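Local coordinates for protein putative oxidoreductase molybdopterin-binding subunit (Sulfolobus tokodaii, PDB 4ZOH) that binds molybdopterin cytosine dinucleotide and probably serves as the molybdenum-cofactor-binding subunit of an aldehyde-oxidase-type molybdenum hydroxylase, at residues A[35-49]-A[95-107]. Sequence-based numbering, arbitrary orientation.
Sequences AFVRSKYPHARIKVK and IESVEVEYEELDY
Arg45 and Glu103 form a hydrogen-bonded pair of an antiparallel strand contact, 44-48 being the middle and 100-104 an outer strand of a three-stranded sheet. Two bonds join them, Arg45 N to Glu103 O (2.9 Å) and Glu103 N to Arg45 O; likewise Lys47 and Glu101. On this charged face a water links Arg45 NH1 with Glu103 OE1. The other, mostly apolar face carries Ala44, Ile46, Val48, Val100, Tyr102 and Glu104. With CG anti to its carbonyl carbon (chi1 -66°), Tyr102 reaches the loop after strand 32-38, where its OH accepts a nearly straight bond from Lys40 N (3.1 Å, 164°). Tyr41 turns its edge to one face of this ring, centroids 4.8 Å apart, while Val100 CG1 lies over the other. Glu104 CG sits over Tyr41's own ring centre. Shortening Tyr102 to an alanine is likely to leave Lys40 N without this acceptor and Tyr41's edge without its ring. Beyond the strand, His43 ND1 donates to Asp106 O (2.8 Å), NE2 is hydrogen-bonded to Glu72, and Leu105 CD1 makes a CH-pi contact over the imidazole face. At the other end, Val37 CG2 packs on Val98 and Ile95. Such a small sheet, packed against strand 32-38 of a larger one, belongs to the a/b hammerhead domain of the xanthine dehydrogenase family.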
loop_
_atom_site.group_PDB
_atom_site.type_symbol
_atom_site.label_atom_id
_atom_site.label_comp_id
_atom_site.label_asym_id
_atom_site.label_seq_id
_atom_site.Cartn_x
_atom_site.Cartn_y
_atom_site.Cartn_z
ATOM N N ALA A 35 -15.768 7.614 10.685
ATOM C CA ALA A 35 -17.172 7.741 10.287
ATOM C C ALA A 35 -17.672 9.114 10.730
ATOM O O ALA A 35 -17.158 9.671 11.724
ATOM C CB ALA A 35 -17.996 6.592 10.889
ATOM N N PHE A 36 -18.660 9.657 10.009
ATOM C CA PHE A 36 -19.267 10.913 10.363
ATOM C C PHE A 36 -20.637 10.747 11.010
ATOM O O PHE A 36 -21.445 9.946 10.548
ATOM C CB PHE A 36 -19.322 11.859 9.166
ATOM C CG PHE A 36 -17.978 12.226 8.654
ATOM C CD1 PHE A 36 -17.448 13.530 8.884
ATOM C CD2 PHE A 36 -17.198 11.276 7.935
ATOM C CE1 PHE A 36 -16.195 13.895 8.428
ATOM C CE2 PHE A 36 -15.926 11.659 7.470
ATOM C CZ PHE A 36 -15.417 12.948 7.722
ATOM N N VAL A 37 -20.868 11.479 12.113
ATOM C CA VAL A 37 -22.208 11.670 12.702
ATOM C C VAL A 37 -22.869 12.724 11.836
ATOM O O VAL A 37 -22.227 13.725 11.464
ATOM C CB VAL A 37 -22.152 12.161 14.194
ATOM C CG1 VAL A 37 -23.565 12.275 14.817
ATOM C CG2 VAL A 37 -21.281 11.222 15.044
ATOM N N ARG A 38 -24.121 12.478 11.464
ATOM C CA ARG A 38 -24.867 13.414 10.545
ATOM C C ARG A 38 -26.149 13.983 11.181
ATOM O O ARG A 38 -26.731 13.329 12.086
ATOM C CB ARG A 38 -25.245 12.665 9.255
ATOM C CG ARG A 38 -23.999 12.390 8.401
ATOM C CD ARG A 38 -24.321 11.343 7.316
ATOM N NE ARG A 38 -23.105 10.859 6.693
ATOM C CZ ARG A 38 -22.357 11.498 5.829
ATOM N NH1 ARG A 38 -22.671 12.690 5.374
ATOM N NH2 ARG A 38 -21.264 10.880 5.347
ATOM N N SER A 39 -26.547 15.187 10.750
ATOM C CA SER A 39 -27.751 15.833 11.306
ATOM C C SER A 39 -28.959 14.943 11.087
ATOM O O SER A 39 -29.193 14.422 9.943
ATOM C CB SER A 39 -27.997 17.197 10.705
ATOM O OG SER A 39 -29.086 17.793 11.396
ATOM N N LYS A 40 -29.712 14.717 12.159
ATOM C CA LYS A 40 -31.026 14.102 11.968
ATOM C C LYS A 40 -32.116 15.153 11.730
ATOM O O LYS A 40 -33.254 14.807 11.504
ATOM C CB LYS A 40 -31.383 13.152 13.086
ATOM C CG LYS A 40 -31.617 13.894 14.385
ATOM C CD LYS A 40 -32.635 13.145 15.245
ATOM C CE LYS A 40 -32.036 12.637 16.535
ATOM N NZ LYS A 40 -32.891 11.556 17.139
ATOM N N TYR A 41 -31.760 16.435 11.694
ATOM C CA TYR A 41 -32.753 17.505 11.452
ATOM C C TYR A 41 -32.406 18.389 10.278
ATOM O O TYR A 41 -31.217 18.573 9.969
ATOM C CB TYR A 41 -32.896 18.394 12.708
ATOM C CG TYR A 41 -33.543 17.672 13.877
ATOM C CD1 TYR A 41 -34.897 17.291 13.831
ATOM C CD2 TYR A 41 -32.813 17.394 15.067
ATOM C CE1 TYR A 41 -35.484 16.641 14.917
ATOM C CE2 TYR A 41 -33.403 16.741 16.155
ATOM C CZ TYR A 41 -34.733 16.393 16.078
ATOM O OH TYR A 41 -35.341 15.739 17.115
ATOM N N PRO A 42 -33.444 18.931 9.592
ATOM C CA PRO A 42 -33.203 19.824 8.457
ATOM C C PRO A 42 -32.546 21.147 8.804
ATOM O O PRO A 42 -31.809 21.740 7.964
ATOM C CB PRO A 42 -34.618 20.059 7.875
ATOM C CG PRO A 42 -35.570 19.545 8.922
ATOM C CD PRO A 42 -34.859 18.499 9.700
ATOM N N HIS A 43 -32.833 21.648 10.005
ATOM C CA HIS A 43 -32.300 22.965 10.457
ATOM C C HIS A 43 -32.312 23.036 11.976
ATOM O O HIS A 43 -33.356 22.892 12.616
ATOM C CB HIS A 43 -33.074 24.150 9.893
ATOM C CG HIS A 43 -32.318 25.453 9.926
ATOM N ND1 HIS A 43 -32.911 26.681 9.656
ATOM C CD2 HIS A 43 -31.024 25.720 10.209
ATOM C CE1 HIS A 43 -31.998 27.636 9.709
ATOM N NE2 HIS A 43 -30.839 27.077 10.046
ATOM N N ALA A 44 -31.121 23.175 12.556
ATOM C CA ALA A 44 -30.946 23.081 14.016
ATOM C C ALA A 44 -29.673 23.746 14.440
ATOM O O ALA A 44 -28.664 23.785 13.675
ATOM C CB ALA A 44 -30.986 21.655 14.537
ATOM N N ARG A 45 -29.731 24.294 15.658
ATOM C CA ARG A 45 -28.488 24.620 16.367
ATOM C C ARG A 45 -27.994 23.380 17.022
ATOM O O ARG A 45 -28.791 22.535 17.436
ATOM C CB ARG A 45 -28.624 25.812 17.337
ATOM C CG ARG A 45 -28.485 27.058 16.499
ATOM C CD ARG A 45 -28.295 28.300 17.330
ATOM N NE ARG A 45 -28.452 29.471 16.477
ATOM C CZ ARG A 45 -29.611 30.088 16.226
ATOM N NH1 ARG A 45 -30.785 29.665 16.758
ATOM N NH2 ARG A 45 -29.577 31.148 15.413
ATOM N N ILE A 46 -26.670 23.245 17.045
ATOM C CA ILE A 46 -26.049 22.030 17.584
ATOM C C ILE A 46 -24.936 22.272 18.618
ATOM O O ILE A 46 -24.147 23.208 18.469
ATOM C CB ILE A 46 -25.471 21.127 16.431
ATOM C CG1 ILE A 46 -24.695 21.965 15.410
ATOM C CG2 ILE A 46 -26.591 20.267 15.786
ATOM C CD1 ILE A 46 -23.514 21.217 14.777
ATOM N N LYS A 47 -24.861 21.375 19.589
ATOM C CA LYS A 47 -23.700 21.251 20.509
ATOM C C LYS A 47 -23.357 19.811 20.548
ATOM O O LYS A 47 -24.235 18.950 20.741
ATOM C CB LYS A 47 -23.998 21.684 21.962
ATOM C CG LYS A 47 -23.689 23.137 22.252
ATOM C CD LYS A 47 -23.602 23.417 23.757
ATOM C CE LYS A 47 -22.138 23.498 24.226
ATOM N NZ LYS A 47 -21.962 23.374 25.709
ATOM N N VAL A 48 -22.086 19.556 20.326
ATOM C CA VAL A 48 -21.594 18.212 20.312
ATOM C C VAL A 48 -20.510 18.138 21.347
ATOM O O VAL A 48 -19.596 18.943 21.321
ATOM C CB VAL A 48 -20.955 17.814 18.953
ATOM C CG1 VAL A 48 -20.810 16.326 18.935
ATOM C CG2 VAL A 48 -21.769 18.278 17.766
ATOM N N LYS A 49 -20.619 17.170 22.249
ATOM C CA LYS A 49 -19.593 16.963 23.246
ATOM C C LYS A 49 -18.353 16.288 22.603
ATOM O O LYS A 49 -18.429 15.098 22.163
ATOM C CB LYS A 49 -20.122 16.083 24.365
ATOM C CG LYS A 49 -19.190 16.150 25.546
ATOM C CD LYS A 49 -19.749 15.394 26.724
ATOM C CE LYS A 49 -18.836 15.581 27.917
ATOM N NZ LYS A 49 -18.729 14.279 28.600
ATOM N N ILE A 95 -20.219 5.748 16.956
ATOM C CA ILE A 95 -21.208 6.733 16.485
ATOM C C ILE A 95 -22.371 6.845 17.530
ATOM O O ILE A 95 -22.806 7.932 17.869
ATOM C CB ILE A 95 -21.801 6.373 15.083
ATOM C CG1 ILE A 95 -20.809 6.619 13.937
ATOM C CG2 ILE A 95 -23.098 7.171 14.815
ATOM C CD1 ILE A 95 -20.650 8.064 13.529
ATOM N N GLU A 96 -22.837 5.719 18.034
ATOM C CA GLU A 96 -23.968 5.652 18.964
ATOM C C GLU A 96 -23.704 6.301 20.325
ATOM O O GLU A 96 -24.648 6.544 21.072
ATOM C CB GLU A 96 -24.304 4.206 19.235
ATOM C CG GLU A 96 -24.802 3.465 18.011
ATOM C CD GLU A 96 -25.004 1.991 18.270
ATOM O OE1 GLU A 96 -24.383 1.444 19.200
ATOM O OE2 GLU A 96 -25.781 1.376 17.532
ATOM N N SER A 97 -22.436 6.572 20.646
ATOM C CA SER A 97 -22.075 7.258 21.888
ATOM C C SER A 97 -21.997 8.731 21.735
ATOM O O SER A 97 -21.862 9.406 22.752
ATOM C CB SER A 97 -20.708 6.801 22.406
ATOM O OG SER A 97 -20.802 5.437 22.696
ATOM N N VAL A 98 -22.022 9.263 20.509
ATOM C CA VAL A 98 -21.811 10.694 20.383
ATOM C C VAL A 98 -23.031 11.398 20.991
ATOM O O VAL A 98 -24.119 10.854 20.949
ATOM C CB VAL A 98 -21.540 11.125 18.954
ATOM C CG1 VAL A 98 -21.230 12.624 18.873
ATOM C CG2 VAL A 98 -20.379 10.311 18.357
ATOM N N GLU A 99 -22.798 12.562 21.594
ATOM C CA GLU A 99 -23.766 13.305 22.379
ATOM C C GLU A 99 -24.021 14.635 21.712
ATOM O O GLU A 99 -23.175 15.535 21.699
ATOM C CB GLU A 99 -23.246 13.540 23.819
ATOM C CG GLU A 99 -23.617 12.446 24.831
ATOM C CD GLU A 99 -22.853 12.606 26.164
ATOM O OE1 GLU A 99 -22.823 13.745 26.728
ATOM O OE2 GLU A 99 -22.247 11.607 26.631
ATOM N N VAL A 100 -25.201 14.755 21.114
ATOM C CA VAL A 100 -25.502 15.946 20.299
ATOM C C VAL A 100 -26.670 16.640 20.933
ATOM O O VAL A 100 -27.658 16.004 21.294
ATOM C CB VAL A 100 -25.863 15.612 18.816
ATOM C CG1 VAL A 100 -26.103 16.907 18.065
ATOM C CG2 VAL A 100 -24.741 14.764 18.163
ATOM N N GLU A 101 -26.551 17.936 21.056
ATOM C CA GLU A 101 -27.673 18.666 21.559
ATOM C C GLU A 101 -28.204 19.534 20.404
ATOM O O GLU A 101 -27.486 20.408 19.837
ATOM C CB GLU A 101 -27.307 19.430 22.858
ATOM C CG GLU A 101 -28.097 20.739 23.083
ATOM C CD GLU A 101 -27.436 21.755 24.050
ATOM O OE1 GLU A 101 -27.317 22.963 23.677
ATOM O OE2 GLU A 101 -27.026 21.347 25.171
ATOM N N TYR A 102 -29.468 19.277 20.062
ATOM C CA TYR A 102 -30.169 19.992 18.988
ATOM C C TYR A 102 -31.183 21.050 19.479
ATOM O O TYR A 102 -31.960 20.788 20.355
ATOM C CB TYR A 102 -30.954 18.982 18.146
ATOM C CG TYR A 102 -30.182 17.926 17.323
ATOM C CD1 TYR A 102 -29.660 18.239 16.063
ATOM C CD2 TYR A 102 -30.109 16.594 17.751
ATOM C CE1 TYR A 102 -29.053 17.233 15.264
ATOM C CE2 TYR A 102 -29.495 15.606 16.988
ATOM C CZ TYR A 102 -28.974 15.949 15.730
ATOM O OH TYR A 102 -28.407 14.984 14.942
ATOM N N GLU A 103 -31.163 22.213 18.867
ATOM C CA GLU A 103 -32.273 23.170 18.945
ATOM C C GLU A 103 -32.930 23.312 17.572
ATOM O O GLU A 103 -32.376 23.975 16.699
ATOM C CB GLU A 103 -31.760 24.533 19.434
ATOM C CG GLU A 103 -31.300 24.451 20.880
ATOM C CD GLU A 103 -30.425 25.625 21.310
ATOM O OE1 GLU A 103 -30.366 26.716 20.637
ATOM O OE2 GLU A 103 -29.834 25.422 22.388
ATOM N N GLU A 104 -34.078 22.660 17.393
ATOM C CA GLU A 104 -34.746 22.607 16.105
ATOM C C GLU A 104 -35.157 23.988 15.721
ATOM O O GLU A 104 -35.766 24.660 16.524
ATOM C CB GLU A 104 -35.960 21.736 16.173
ATOM C CG GLU A 104 -35.690 20.277 15.966
ATOM C CD GLU A 104 -36.915 19.519 16.376
ATOM O OE1 GLU A 104 -37.682 19.044 15.492
ATOM O OE2 GLU A 104 -37.137 19.458 17.602
ATOM N N LEU A 105 -34.724 24.419 14.538
ATOM C CA LEU A 105 -35.132 25.665 13.926
ATOM C C LEU A 105 -36.111 25.407 12.818
ATOM O O LEU A 105 -36.373 24.244 12.417
ATOM C CB LEU A 105 -33.955 26.437 13.372
ATOM C CG LEU A 105 -32.855 26.559 14.406
ATOM C CD1 LEU A 105 -31.589 27.063 13.728
ATOM C CD2 LEU A 105 -33.314 27.498 15.541
ATOM N N ASP A 106 -36.673 26.509 12.343
ATOM C CA ASP A 106 -37.597 26.438 11.244
ATOM C C ASP A 106 -36.761 26.253 9.947
ATOM O O ASP A 106 -35.658 26.820 9.788
ATOM C CB ASP A 106 -38.521 27.701 11.194
ATOM C CG ASP A 106 -39.766 27.512 10.260
ATOM O OD1 ASP A 106 -40.206 26.356 9.998
ATOM O OD2 ASP A 106 -40.292 28.533 9.775
ATOM N N TYR A 107 -37.359 25.515 9.016
ATOM C CA TYR A 107 -36.709 25.122 7.774
ATOM C C TYR A 107 -37.620 25.219 6.561
ATOM O O TYR A 107 -38.853 25.204 6.693
ATOM C CB TYR A 107 -36.247 23.699 7.938
ATOM C CG TYR A 107 -37.319 22.732 8.282
ATOM C CD1 TYR A 107 -37.951 22.006 7.262
ATOM C CD2 TYR A 107 -37.664 22.463 9.605
ATOM C CE1 TYR A 107 -38.925 21.085 7.532
ATOM C CE2 TYR A 107 -38.651 21.542 9.877
ATOM C CZ TYR A 107 -39.274 20.863 8.815
ATOM O OH TYR A 107 -40.229 19.916 9.012
HETATM O O HOH W 1 -31.555 28.126 18.894
HETATM O O HOH W 2 -20.092 13.131 22.326
#